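PDB 1TE5: glutamine amidotransferase type-2 domain-containing protein, which probably acts as a class II glutamine amidotransferase of the Ntn-hydrolase superfamily, releasing ammonia from glutamine for transfer to an acceptor not yet identified. Local coordinates for residues F94-G99 with G119-V124; N90-I95 with T127-A132; R101-A106 with A172-G177; N138-A143 with P155-A160. All coordinates share one frame; numbering follows the deposited sequence.

Three of the contacts are buried and one is partly open. Interaction 3 lies deepest, about 8 Å from the chain centre to its own centre, and joins two neighbouring strands through backbone hydrogen bonds and an aromatic-aliphatic face. Interactions 1 and 2 both start from strand 94-98, next to strand 101-108 in the same sheet, and meet where Glu-130 of interaction 2 pairs with Arg-96 and Val-124 of interaction 1; both mix ring packing with polar bonds. Interaction 1 is farther out but is closed by the second subunit. Interaction 4, its centre about 19 Å from the chain centre, shares helix 128-143 with interaction 2 and, without any hydrogen bond between its segments, relies on valine, leucine and alanine side chains and one arginine.

Interaction 1 of 4, residues F94-G99 with G119-V124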
loop_
_atom_site.group_PDB
_atom_site.type_symbol
_atom_site.label_atom_id
_atom_site.label_comp_id
_atom_site.label_asym_id
_atom_site.label_seq_id
_atom_site.Cartn_x
_atom_site.Cartn_y
_atom_site.Cartn_z
ATOM N N PHE A 94 2.750 -1.055 8.895
ATOM C CA PHE A 94 3.733 -1.451 7.887
ATOM C C PHE A 94 3.337 -2.771 7.217
ATOM O O PHE A 94 2.761 -3.654 7.856
ATOM C CB PHE A 94 5.126 -1.567 8.515
ATOM C CG PHE A 94 5.593 -0.306 9.178
ATOM C CD1 PHE A 94 5.577 -0.184 10.562
ATOM C CD2 PHE A 94 6.037 0.773 8.417
ATOM C CE1 PHE A 94 6.001 1.000 11.173
ATOM C CE2 PHE A 94 6.461 1.955 9.016
ATOM C CZ PHE A 94 6.444 2.068 10.393
ATOM N N ILE A 95 3.643 -2.890 5.926
ATOM C CA ILE A 95 3.314 -4.089 5.156
ATOM C C ILE A 95 4.553 -4.732 4.540
ATOM O O ILE A 95 5.494 -4.044 4.141
ATOM C CB ILE A 95 2.320 -3.767 4.013
ATOM C CG1 ILE A 95 1.105 -3.016 4.557
ATOM C CG2 ILE A 95 1.881 -5.049 3.299
ATOM C CD1 ILE A 95 0.098 -2.682 3.501
ATOM N N ARG A 96 4.535 -6.060 4.455
ATOM C CA ARG A 96 5.627 -6.829 3.866
ATOM C C ARG A 96 5.133 -8.240 3.591
ATOM O O ARG A 96 4.446 -8.829 4.428
ATOM C CB ARG A 96 6.843 -6.847 4.796
ATOM C CG ARG A 96 8.142 -6.552 4.068
ATOM C CD ARG A 96 9.113 -5.714 4.894
ATOM N NE ARG A 96 8.508 -4.407 5.110
ATOM C CZ ARG A 96 9.190 -3.285 5.315
ATOM N NH1 ARG A 96 8.539 -2.155 5.512
ATOM N NH2 ARG A 96 10.519 -3.283 5.318
ATOM N N GLU A 97 5.415 -8.762 2.398
ATOM C CA GLU A 97 4.965 -10.114 2.076
ATOM C C GLU A 97 5.937 -11.188 2.526
ATOM O O GLU A 97 7.153 -11.030 2.425
ATOM C CB GLU A 97 4.635 -10.275 0.583
ATOM C CG GLU A 97 5.818 -10.529 -0.340
ATOM C CD GLU A 97 6.102 -12.009 -0.621
ATOM O OE1 GLU A 97 5.346 -12.909 -0.193
ATOM O OE2 GLU A 97 7.111 -12.260 -1.293
ATOM N N LEU A 98 5.363 -12.258 3.058
ATOM C CA LEU A 98 6.086 -13.424 3.530
ATOM C C LEU A 98 5.166 -14.598 3.187
ATOM O O LEU A 98 3.969 -14.578 3.485
ATOM C CB LEU A 98 6.337 -13.345 5.044
ATOM C CG LEU A 98 7.401 -14.285 5.630
ATOM C CD1 LEU A 98 7.816 -13.815 7.001
ATOM C CD2 LEU A 98 6.900 -15.710 5.690
ATOM N N GLY A 99 5.712 -15.587 2.493
ATOM C CA GLY A 99 4.924 -16.747 2.126
ATOM C C GLY A 99 3.761 -16.496 1.182
ATOM O O GLY A 99 2.825 -17.284 1.140
ATOM N N GLY A 119 18.747 -8.354 8.543
ATOM C CA GLY A 119 18.453 -9.613 7.887
ATOM C C GLY A 119 17.783 -9.440 6.550
ATOM O O GLY A 119 18.014 -8.445 5.869
ATOM N N PHE A 120 16.997 -10.445 6.161
ATOM C CA PHE A 120 16.263 -10.468 4.896
ATOM C C PHE A 120 15.453 -9.189 4.711
ATOM O O PHE A 120 15.502 -8.550 3.654
ATOM C CB PHE A 120 15.281 -11.646 4.861
ATOM C CG PHE A 120 15.877 -12.972 5.261
ATOM C CD1 PHE A 120 16.757 -13.650 4.408
ATOM C CD2 PHE A 120 15.512 -13.572 6.479
ATOM C CE1 PHE A 120 17.266 -14.906 4.760
ATOM C CE2 PHE A 120 16.009 -14.822 6.848
ATOM C CZ PHE A 120 16.889 -15.497 5.984
ATOM N N TYR A 121 14.612 -8.902 5.699
ATOM C CA TYR A 121 13.771 -7.717 5.691
ATOM C C TYR A 121 14.506 -6.563 6.351
ATOM O O TYR A 121 15.140 -6.724 7.394
ATOM C CB TYR A 121 12.459 -7.987 6.431
ATOM C CG TYR A 121 11.615 -9.086 5.824
ATOM C CD1 TYR A 121 11.724 -10.405 6.272
ATOM C CD2 TYR A 121 10.690 -8.810 4.816
ATOM C CE1 TYR A 121 10.933 -11.422 5.735
ATOM C CE2 TYR A 121 9.890 -9.823 4.273
ATOM C CZ TYR A 121 10.021 -11.124 4.740
ATOM O OH TYR A 121 9.244 -12.128 4.211
ATOM N N ARG A 122 14.431 -5.395 5.728
ATOM C CA ARG A 122 15.076 -4.207 6.263
ATOM C C ARG A 122 14.068 -3.061 6.308
ATOM O O ARG A 122 13.202 -2.950 5.437
ATOM C CB ARG A 122 16.276 -3.812 5.395
ATOM C CG ARG A 122 17.343 -4.885 5.261
ATOM C CD ARG A 122 18.562 -4.327 4.555
ATOM N NE ARG A 122 19.562 -5.348 4.267
ATOM C CZ ARG A 122 20.319 -5.944 5.179
ATOM N NH1 ARG A 122 21.199 -6.860 4.811
ATOM N NH2 ARG A 122 20.190 -5.631 6.459
ATOM N N PRO A 123 14.110 -2.249 7.378
ATOM C CA PRO A 123 13.165 -1.135 7.448
ATOM C C PRO A 123 13.508 -0.043 6.421
ATOM O O PRO A 123 14.680 0.153 6.060
ATOM C CB PRO A 123 13.329 -0.647 8.893
ATOM C CG PRO A 123 14.747 -0.945 9.199
ATOM C CD PRO A 123 14.914 -2.334 8.611
ATOM N N VAL A 124 12.468 0.596 5.895
ATOM C CA VAL A 124 12.626 1.692 4.944
ATOM C C VAL A 124 12.747 3.004 5.747
ATOM O O VAL A 124 13.485 3.924 5.370
ATOM C CB VAL A 124 11.419 1.762 3.981
ATOM C CG1 VAL A 124 11.594 2.911 2.995
ATOM C CG2 VAL A 124 11.277 0.433 3.238
#
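Arg-96 and Tyr-121 pass alongside each other, oppositely directed, the arginine CG and CD each 3.5 Å from the tyrosine CD2. Guanidinium and ring planes stand 49° apart, so aliphatic carbons rather than stacked planes make this contact. At its far end the phenol is gripped closely: Tyr-121 OH donates to Glu-97 O at 3.0 Å, the acceptor lying near the ring plane. Leu-98 crosses the tyrosine at about a right angle, and its CG, anti to the backbone N (chi1 -164°), comes within 3.2 Å of Tyr-121 OH.

Arg-96 NH2 lies 2.7 Å from Arg-122 O, which sits at the guanidinium edge, near its plane. Looser are the apolar approach of Val-124 CG2, 4.3 Å from Arg-96 NH2, and the partly exposed Arg-122 side chain, whose guanidinium forms a salt bridge with Glu-146 of the second subunit. That subunit also closes over strand 94-98, its Arg-122 N donating to Glu-97 OE2.

Arg-96 NE donates to Ile-95 O at 3.2 Å, while NH1 forms a salt bridge with Glu-130. The buried guanidinium is thus tied to its own strand and to helix 128-143, and its positive charge is probably balanced by that carboxylate.

Interaction 2 of 4, residues N90-I95 with T127-A132; sequences NTHPFI and TDSEAA
Phe-94 carries Glu-130 CB over the centre of one ring face, 3.9 Å from the ring centroid and 11° off the normal, a CH-pi contact. The opposite face meets His-92 CA, displaced toward the rim, and Ser-129 CB lies at the edge. The glutamate carboxylate also stacks on the phenylalanine, the planes 16° apart, with OE1 3.7 Å from Phe-94 CE2. The His-92 ring has Phe-94 CE1 over its centre on one face, and at its edge NE2 is hydrogen-bonded to Ser-129 OG at 2.8 Å; either atom could be the donor. The same hydroxyl is also bonded to ND1 of His-107, so it links two imidazoles.

Thr-127 is the N-cap of helix 128-143, one of the helices laid against the sheet in this Ntn-hydrolase-type fold. With chi1 at 50°, its OG1 sits between the backbone N and carbonyl carbon and accepts from Glu-130 N at 3.3 Å; it also lies 3.4 Å from Phe-94 CZ. Ahead of the strand, Asn-90 OD1 takes a weak bond from Thr-127 N (3.3 Å) and an ordinary hydrogen bond from Glu-126 N, while ND2 donates to Val-86 O. Glu-130 OE2 accepts from Val-124 N and OE1 from Gly-125 N, which ties the carboxylate to the loop that leads into its own helix.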
loop_
_atom_site.group_PDB
_atom_site.type_symbol
_atom_site.label_atom_id
_atom_site.label_comp_id
_atom_site.label_asym_id
_atom_site.label_seq_id
_atom_site.Cartn_x
_atom_site.Cartn_y
_atom_site.Cartn_z
ATOM N N ASN A 90 7.795 6.596 8.252
ATOM C CA ASN A 90 7.743 6.389 9.699
ATOM C C ASN A 90 6.313 6.333 10.238
ATOM O O ASN A 90 6.096 6.421 11.448
ATOM C CB ASN A 90 8.569 7.467 10.381
ATOM C CG ASN A 90 10.065 7.426 10.117
ATOM O OD1 ASN A 90 10.682 6.370 10.181
ATOM N ND2 ASN A 90 10.647 8.572 9.778
ATOM N N THR A 91 5.352 6.135 9.346
ATOM C CA THR A 91 3.944 6.064 9.720
ATOM C C THR A 91 3.426 4.606 9.655
ATOM O O THR A 91 3.739 3.882 8.714
ATOM C CB THR A 91 3.123 6.979 8.781
ATOM O OG1 THR A 91 3.665 8.310 8.823
ATOM C CG2 THR A 91 1.675 7.025 9.193
ATOM N N HIS A 92 2.720 4.192 10.710
ATOM C CA HIS A 92 2.138 2.855 10.838
ATOM C C HIS A 92 0.800 2.829 10.122
ATOM O O HIS A 92 0.156 3.860 9.969
ATOM C CB HIS A 92 1.824 2.526 12.307
ATOM C CG HIS A 92 3.006 2.527 13.221
ATOM N ND1 HIS A 92 3.986 3.498 13.186
ATOM C CD2 HIS A 92 3.329 1.705 14.242
ATOM C CE1 HIS A 92 4.859 3.274 14.151
ATOM N NE2 HIS A 92 4.482 2.190 14.806
ATOM N N PRO A 93 0.334 1.637 9.722
ATOM C CA PRO A 93 0.999 0.340 9.899
ATOM C C PRO A 93 1.990 0.034 8.758
ATOM O O PRO A 93 2.058 0.781 7.789
ATOM C CB PRO A 93 -0.175 -0.636 9.923
ATOM C CG PRO A 93 -1.169 0.009 9.029
ATOM C CD PRO A 93 -1.100 1.454 9.427
ATOM N N PHE A 94 2.750 -1.055 8.895
ATOM C CA PHE A 94 3.733 -1.451 7.887
ATOM C C PHE A 94 3.337 -2.771 7.217
ATOM O O PHE A 94 2.761 -3.654 7.856
ATOM C CB PHE A 94 5.126 -1.567 8.515
ATOM C CG PHE A 94 5.593 -0.306 9.178
ATOM C CD1 PHE A 94 5.577 -0.184 10.562
ATOM C CD2 PHE A 94 6.037 0.773 8.417
ATOM C CE1 PHE A 94 6.001 1.000 11.173
ATOM C CE2 PHE A 94 6.461 1.955 9.016
ATOM C CZ PHE A 94 6.444 2.068 10.393
ATOM N N ILE A 95 3.643 -2.890 5.926
ATOM C CA ILE A 95 3.314 -4.089 5.156
ATOM C C ILE A 95 4.553 -4.732 4.540
ATOM O O ILE A 95 5.494 -4.044 4.141
ATOM C CB ILE A 95 2.320 -3.767 4.013
ATOM C CG1 ILE A 95 1.105 -3.016 4.557
ATOM C CG2 ILE A 95 1.881 -5.049 3.299
ATOM C CD1 ILE A 95 0.098 -2.682 3.501
ATOM N N THR A 127 11.832 4.107 12.267
ATOM C CA THR A 127 11.093 3.728 13.465
ATOM C C THR A 127 11.620 2.457 14.113
ATOM O O THR A 127 12.252 1.627 13.459
ATOM C CB THR A 127 9.578 3.533 13.171
ATOM O OG1 THR A 127 9.397 2.672 12.035
ATOM C CG2 THR A 127 8.906 4.869 12.912
ATOM N N ASP A 128 11.442 2.355 15.423
ATOM C CA ASP A 128 11.843 1.158 16.140
ATOM C C ASP A 128 10.763 0.127 15.833
ATOM O O ASP A 128 11.014 -1.075 15.848
ATOM C CB ASP A 128 11.909 1.407 17.653
ATOM C CG ASP A 128 13.239 2.018 18.104
ATOM O OD1 ASP A 128 14.209 2.080 17.311
ATOM O OD2 ASP A 128 13.317 2.428 19.283
ATOM N N SER A 129 9.554 0.614 15.580
ATOM C CA SER A 129 8.421 -0.246 15.262
ATOM C C SER A 129 8.692 -1.084 14.015
ATOM O O SER A 129 8.431 -2.289 14.003
ATOM C CB SER A 129 7.160 0.596 15.039
ATOM O OG SER A 129 6.776 1.289 16.217
ATOM N N GLU A 130 9.182 -0.437 12.960
ATOM C CA GLU A 130 9.472 -1.116 11.701
ATOM C C GLU A 130 10.674 -2.049 11.824
ATOM O O GLU A 130 10.744 -3.075 11.145
ATOM C CB GLU A 130 9.699 -0.100 10.588
ATOM C CG GLU A 130 9.879 -0.721 9.222
ATOM C CD GLU A 130 9.980 0.305 8.121
ATOM O OE1 GLU A 130 10.075 1.518 8.429
ATOM O OE2 GLU A 130 9.955 -0.112 6.942
ATOM N N ALA A 131 11.643 -1.653 12.646
ATOM C CA ALA A 131 12.831 -2.466 12.878
ATOM C C ALA A 131 12.383 -3.754 13.580
ATOM O O ALA A 131 12.928 -4.831 13.330
ATOM C CB ALA A 131 13.825 -1.708 13.738
ATOM N N ALA A 132 11.386 -3.619 14.453
ATOM C CA ALA A 132 10.827 -4.743 15.190
ATOM C C ALA A 132 10.033 -5.633 14.251
ATOM O O ALA A 132 10.068 -6.858 14.382
ATOM C CB ALA A 132 9.930 -4.250 16.318
#

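Interaction 3 of 4, residues R101-A106 with A172-G177; sequences RYWTFA and ALISDG
Phe-105 and Ile-174 run alongside each other in one direction, the isoleucine CG1 reaching the phenylalanine ring edge 3.4 Å from CD1. They form a non-hydrogen-bonded pair of strands 101-106 and 172-175, neighbours in a six-stranded antiparallel sheet of the Ntn-hydrolase-type fold. The Phe-105 ring also meets Phe-133 of helix 128-143. The other Ile-174 branch, CG2, comes 3.5 Å from Trp-103 CE3.

Flanking this pair, two hydrogen-bonded pairs zip the backbones together. Thr-104 and Ser-175 exchange two bonds, Thr-104 N to Ser-175 O (2.9 Å) and Ser-175 N to Thr-104 O (3.1 Å); Ala-106 and Leu-173 do the same. Their side chains occupy the face away from Phe-105, where Thr-104, Ala-106 and Ser-175 touch strand 73-80.

Farther out, Asp-176 CB sits over one face of the Trp-103 five-membered ring, a CH-pi contact 4.0 Å from its centroid. Ser-175 OG, also bonded to Trp-179 O, accepts from Gly-177 N, an ST turn. Asp-176 OD2 lies over the Arg-101 guanidinium, 4.5 Å from NE, but no N-H points at it; Asp-176 OD1 accepts from Asp-178 N, and Arg-101 makes its salt bridge with Asp-178. A water accepts from Tyr-102 N (2.7 Å) and donates to Asp-176 O (3.2 Å).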
loop_
_atom_site.group_PDB
_atom_site.type_symbol
_atom_site.label_atom_id
_atom_site.label_comp_id
_atom_site.label_asym_id
_atom_site.label_seq_id
_atom_site.Cartn_x
_atom_site.Cartn_y
_atom_site.Cartn_z
ATOM N N ARG A 101 1.731 -13.968 1.283
ATOM C CA ARG A 101 0.672 -13.299 2.036
ATOM C C ARG A 101 1.200 -11.915 2.439
ATOM O O ARG A 101 2.386 -11.763 2.719
ATOM C CB ARG A 101 0.327 -14.075 3.317
ATOM C CG ARG A 101 0.085 -15.567 3.166
ATOM C CD ARG A 101 -1.035 -15.903 2.189
ATOM N NE ARG A 101 -2.312 -15.301 2.557
ATOM C CZ ARG A 101 -3.428 -15.987 2.779
ATOM N NH1 ARG A 101 -4.539 -15.338 3.103
ATOM N NH2 ARG A 101 -3.433 -17.318 2.692
ATOM N N TYR A 102 0.351 -10.891 2.412
ATOM C CA TYR A 102 0.808 -9.566 2.832
ATOM C C TYR A 102 0.669 -9.487 4.343
ATOM O O TYR A 102 -0.391 -9.766 4.883
ATOM C CB TYR A 102 -0.006 -8.447 2.163
ATOM C CG TYR A 102 0.302 -8.228 0.692
ATOM C CD1 TYR A 102 -0.692 -8.383 -0.278
ATOM C CD2 TYR A 102 1.590 -7.873 0.259
ATOM C CE1 TYR A 102 -0.417 -8.202 -1.626
ATOM C CE2 TYR A 102 1.871 -7.695 -1.097
ATOM C CZ TYR A 102 0.864 -7.860 -2.025
ATOM O OH TYR A 102 1.134 -7.715 -3.366
ATOM N N TRP A 103 1.756 -9.190 5.031
ATOM C CA TRP A 103 1.695 -9.083 6.479
ATOM C C TRP A 103 1.527 -7.628 6.865
ATOM O O TRP A 103 2.176 -6.758 6.283
ATOM C CB TRP A 103 2.962 -9.647 7.128
ATOM C CG TRP A 103 2.944 -11.129 7.280
ATOM C CD1 TRP A 103 2.676 -12.052 6.306
ATOM C CD2 TRP A 103 3.227 -11.874 8.471
ATOM N NE1 TRP A 103 2.779 -13.326 6.819
ATOM C CE2 TRP A 103 3.114 -13.244 8.145
ATOM C CE3 TRP A 103 3.572 -11.518 9.780
ATOM C CZ2 TRP A 103 3.337 -14.256 9.078
ATOM C CZ3 TRP A 103 3.795 -12.528 10.710
ATOM C CH2 TRP A 103 3.674 -13.880 10.351
ATOM N N THR A 104 0.706 -7.371 7.877
ATOM C CA THR A 104 0.452 -6.009 8.348
ATOM C C THR A 104 0.854 -5.921 9.825
ATOM O O THR A 104 0.566 -6.826 10.606
ATOM C CB THR A 104 -1.039 -5.620 8.135
ATOM O OG1 THR A 104 -1.324 -5.529 6.730
ATOM C CG2 THR A 104 -1.335 -4.274 8.763
ATOM N N PHE A 105 1.538 -4.845 10.201
ATOM C CA PHE A 105 2.015 -4.667 11.567
ATOM C C PHE A 105 1.774 -3.260 12.130
ATOM O O PHE A 105 2.021 -2.252 11.467
ATOM C CB PHE A 105 3.509 -4.991 11.577
ATOM C CG PHE A 105 4.187 -4.836 12.915
ATOM C CD1 PHE A 105 4.295 -5.909 13.785
ATOM C CD2 PHE A 105 4.807 -3.637 13.261
ATOM C CE1 PHE A 105 5.018 -5.795 14.976
ATOM C CE2 PHE A 105 5.529 -3.516 14.452
ATOM C CZ PHE A 105 5.633 -4.598 15.306
ATOM N N ALA A 106 1.284 -3.199 13.361
ATOM C CA ALA A 106 1.050 -1.930 14.028
ATOM C C ALA A 106 1.559 -2.078 15.456
ATOM O O ALA A 106 1.224 -3.044 16.143
ATOM C CB ALA A 106 -0.424 -1.582 14.010
ATOM N N ALA A 172 1.150 -4.764 20.123
ATOM C CA ALA A 172 1.193 -4.927 18.676
ATOM C C ALA A 172 0.042 -5.697 18.067
ATOM O O ALA A 172 -0.654 -6.450 18.748
ATOM C CB ALA A 172 2.512 -5.569 18.276
ATOM N N LEU A 173 -0.183 -5.449 16.784
ATOM C CA LEU A 173 -1.215 -6.126 16.014
ATOM C C LEU A 173 -0.513 -6.611 14.748
ATOM O O LEU A 173 0.193 -5.842 14.085
ATOM C CB LEU A 173 -2.349 -5.171 15.634
ATOM C CG LEU A 173 -3.082 -4.395 16.727
ATOM C CD1 LEU A 173 -4.135 -3.525 16.071
ATOM C CD2 LEU A 173 -3.700 -5.345 17.747
ATOM N N ILE A 174 -0.663 -7.896 14.447
ATOM C CA ILE A 174 -0.044 -8.484 13.262
ATOM C C ILE A 174 -1.081 -9.343 12.544
ATOM O O ILE A 174 -1.924 -9.966 13.181
ATOM C CB ILE A 174 1.178 -9.335 13.647
ATOM C CG1 ILE A 174 2.144 -8.490 14.481
ATOM C CG2 ILE A 174 1.866 -9.846 12.394
ATOM C CD1 ILE A 174 3.203 -9.279 15.185
ATOM N N SER A 175 -0.991 -9.399 11.222
ATOM C CA SER A 175 -1.948 -10.172 10.484
ATOM C C SER A 175 -1.396 -10.536 9.130
ATOM O O SER A 175 -0.502 -9.851 8.628
ATOM C CB SER A 175 -3.236 -9.368 10.310
ATOM O OG SER A 175 -4.173 -10.016 9.471
ATOM N N ASP A 176 -1.797 -11.684 8.622
ATOM C CA ASP A 176 -1.412 -12.048 7.266
ATOM C C ASP A 176 -2.655 -11.999 6.352
ATOM O O ASP A 176 -2.642 -12.500 5.222
ATOM C CB ASP A 176 -0.869 -13.484 7.297
ATOM C CG ASP A 176 -1.918 -14.594 7.340
ATOM O OD1 ASP A 176 -3.058 -14.352 7.792
ATOM O OD2 ASP A 176 -1.589 -15.730 6.929
ATOM N N GLY A 177 -3.730 -11.411 6.877
ATOM C CA GLY A 177 -4.968 -11.293 6.134
ATOM C C GLY A 177 -5.996 -12.315 6.569
ATOM O O GLY A 177 -7.175 -12.180 6.245
HETATM O O HOH W 1 -2.297 -11.444 2.240
#

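Interaction 4 of 4, residues N138-A143 with P155-A160; sequences NRVRRA and PVLISA
Val-140 and Val-156 mark the closest approach of two roughly antiparallel helices, their CA atoms 6.4 Å apart where the short axes pass at 9.7 Å and 145°. The two valine side chains cross at about a right angle, Val-140 CG2 meeting Val-156 CG1 at 3.8 Å. Val-156 CG1 stands between its backbone N and carbonyl carbon (chi1 57°), while the second branch, CG2, turns to the other helix's backbone and touches both CB and O of Arg-139. On the buried side, Leu-157 points its CB away, yet its CD2 returns to within 4.2 Å of Val-140 CG2; the same methyl also packs on Trp-103 of the sheet.

Arg-139 covers the more open side. Its chain is extended from CG to NE and runs over Ala-160, whose CB lies 3.8 Å from the arginine CD. Arg-139 NH2 lies against Ala-160 CA and CB, 3.5 Å from the CA. The charge is anchored elsewhere: NE forms a salt bridge with Asp-135 on its own helix, and NH2 has a long, weak ion pair with Glu-163 on the partner helix.

Helix 150-165 is kinked at Pro-155 and Val-156, whose N atoms lack a bond to the preceding turn. At the kink, Pro-155 O accepts from both Ser-159 N and Ser-159 OG, the hydroxyl at 2.8 Å, the two donors coming from opposite faces of the carbonyl plane. Joined by a short connection, these consecutive helices form an antiparallel helical hairpin, here part of the helical layer against the sheet, as in Ntn-hydrolase folds.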
loop_
_atom_site.group_PDB
_atom_site.type_symbol
_atom_site.label_atom_id
_atom_site.label_comp_id
_atom_site.label_asym_id
_atom_site.label_seq_id
_atom_site.Cartn_x
_atom_site.Cartn_y
_atom_site.Cartn_z
ATOM N N ASN A 138 12.029 -11.798 10.113
ATOM C CA ASN A 138 13.262 -12.533 9.846
ATOM C C ASN A 138 13.328 -13.824 10.642
ATOM O O ASN A 138 13.893 -14.817 10.187
ATOM C CB ASN A 138 14.485 -11.674 10.159
ATOM C CG ASN A 138 14.681 -10.554 9.160
ATOM O OD1 ASN A 138 15.429 -9.607 9.411
ATOM N ND2 ASN A 138 14.034 -10.666 8.009
ATOM N N ARG A 139 12.770 -13.788 11.849
ATOM C CA ARG A 139 12.738 -14.946 12.729
ATOM C C ARG A 139 11.744 -15.973 12.219
ATOM O O ARG A 139 11.927 -17.175 12.414
ATOM C CB ARG A 139 12.331 -14.522 14.132
ATOM C CG ARG A 139 13.250 -13.513 14.765
ATOM C CD ARG A 139 12.654 -13.047 16.066
ATOM N NE ARG A 139 13.553 -12.170 16.795
ATOM C CZ ARG A 139 13.765 -12.252 18.104
ATOM N NH1 ARG A 139 14.603 -11.408 18.693
ATOM N NH2 ARG A 139 13.135 -13.178 18.821
ATOM N N VAL A 140 10.640 -15.490 11.662
ATOM C CA VAL A 140 9.615 -16.376 11.116
ATOM C C VAL A 140 10.129 -16.995 9.819
ATOM O O VAL A 140 9.910 -18.176 9.573
ATOM C CB VAL A 140 8.262 -15.624 10.853
ATOM C CG1 VAL A 140 7.259 -16.521 10.150
ATOM C CG2 VAL A 140 7.663 -15.160 12.156
ATOM N N ARG A 141 10.806 -16.198 8.996
ATOM C CA ARG A 141 11.341 -16.678 7.728
ATOM C C ARG A 141 12.483 -17.681 7.938
ATOM O O ARG A 141 12.609 -18.651 7.187
ATOM C CB ARG A 141 11.792 -15.497 6.845
ATOM C CG ARG A 141 12.436 -15.906 5.511
ATOM C CD ARG A 141 11.735 -15.326 4.272
ATOM N NE ARG A 141 11.414 -16.285 3.212
ATOM C CZ ARG A 141 10.220 -16.405 2.622
ATOM N NH1 ARG A 141 10.036 -17.309 1.667
ATOM N NH2 ARG A 141 9.202 -15.634 2.985
ATOM N N ARG A 142 13.307 -17.458 8.958
ATOM C CA ARG A 142 14.426 -18.355 9.242
ATOM C C ARG A 142 13.929 -19.687 9.793
ATOM O O ARG A 142 14.354 -20.753 9.340
ATOM C CB ARG A 142 15.397 -17.702 10.228
ATOM C CG ARG A 142 16.813 -18.249 10.161
ATOM C CD ARG A 142 17.769 -17.380 10.960
ATOM N NE ARG A 142 19.126 -17.925 10.977
ATOM C CZ ARG A 142 19.506 -18.994 11.679
ATOM N NH1 ARG A 142 20.767 -19.412 11.629
ATOM N NH2 ARG A 142 18.628 -19.651 12.431
ATOM N N ALA A 143 13.034 -19.625 10.774
ATOM C CA ALA A 143 12.470 -20.822 11.384
ATOM C C ALA A 143 11.502 -21.580 10.468
ATOM O O ALA A 143 11.316 -22.785 10.627
ATOM C CB ALA A 143 11.786 -20.468 12.687
ATOM N N PRO A 155 4.477 -19.926 18.079
ATOM C CA PRO A 155 5.518 -19.805 19.106
ATOM C C PRO A 155 6.579 -18.759 18.793
ATOM O O PRO A 155 7.039 -18.063 19.694
ATOM C CB PRO A 155 6.114 -21.208 19.151
ATOM C CG PRO A 155 4.943 -22.072 18.836
ATOM C CD PRO A 155 4.321 -21.336 17.677
ATOM N N VAL A 156 6.998 -18.676 17.531
ATOM C CA VAL A 156 8.008 -17.696 17.150
ATOM C C VAL A 156 7.491 -16.271 17.328
ATOM O O VAL A 156 8.259 -15.380 17.668
ATOM C CB VAL A 156 8.540 -17.918 15.710
ATOM C CG1 VAL A 156 7.430 -17.904 14.721
ATOM C CG2 VAL A 156 9.551 -16.856 15.355
ATOM N N LEU A 157 6.192 -16.073 17.109
ATOM C CA LEU A 157 5.568 -14.759 17.271
ATOM C C LEU A 157 5.631 -14.322 18.729
ATOM O O LEU A 157 6.020 -13.198 19.038
ATOM C CB LEU A 157 4.099 -14.801 16.847
ATOM C CG LEU A 157 3.754 -15.053 15.384
ATOM C CD1 LEU A 157 2.241 -15.043 15.203
ATOM C CD2 LEU A 157 4.397 -13.989 14.522
ATOM N N ILE A 158 5.193 -15.217 19.608
ATOM C CA ILE A 158 5.167 -14.988 21.050
ATOM C C ILE A 158 6.565 -14.730 21.595
ATOM O O ILE A 158 6.755 -13.892 22.482
ATOM C CB ILE A 158 4.589 -16.220 21.786
ATOM C CG1 ILE A 158 3.270 -16.643 21.142
ATOM C CG2 ILE A 158 4.380 -15.913 23.266
ATOM C CD1 ILE A 158 2.822 -18.025 21.529
ATOM N N SER A 159 7.527 -15.495 21.093
ATOM C CA SER A 159 8.911 -15.381 21.519
ATOM C C SER A 159 9.464 -13.992 21.265
ATOM O O SER A 159 10.013 -13.360 22.165
ATOM C CB SER A 159 9.770 -16.419 20.795
ATOM O OG SER A 159 9.426 -17.737 21.189
ATOM N N ALA A 160 9.339 -13.538 20.025
ATOM C CA ALA A 160 9.834 -12.228 19.624
ATOM C C ALA A 160 9.177 -11.110 20.425
ATOM O O ALA A 160 9.848 -10.164 20.841
ATOM C CB ALA A 160 9.611 -12.016 18.138
#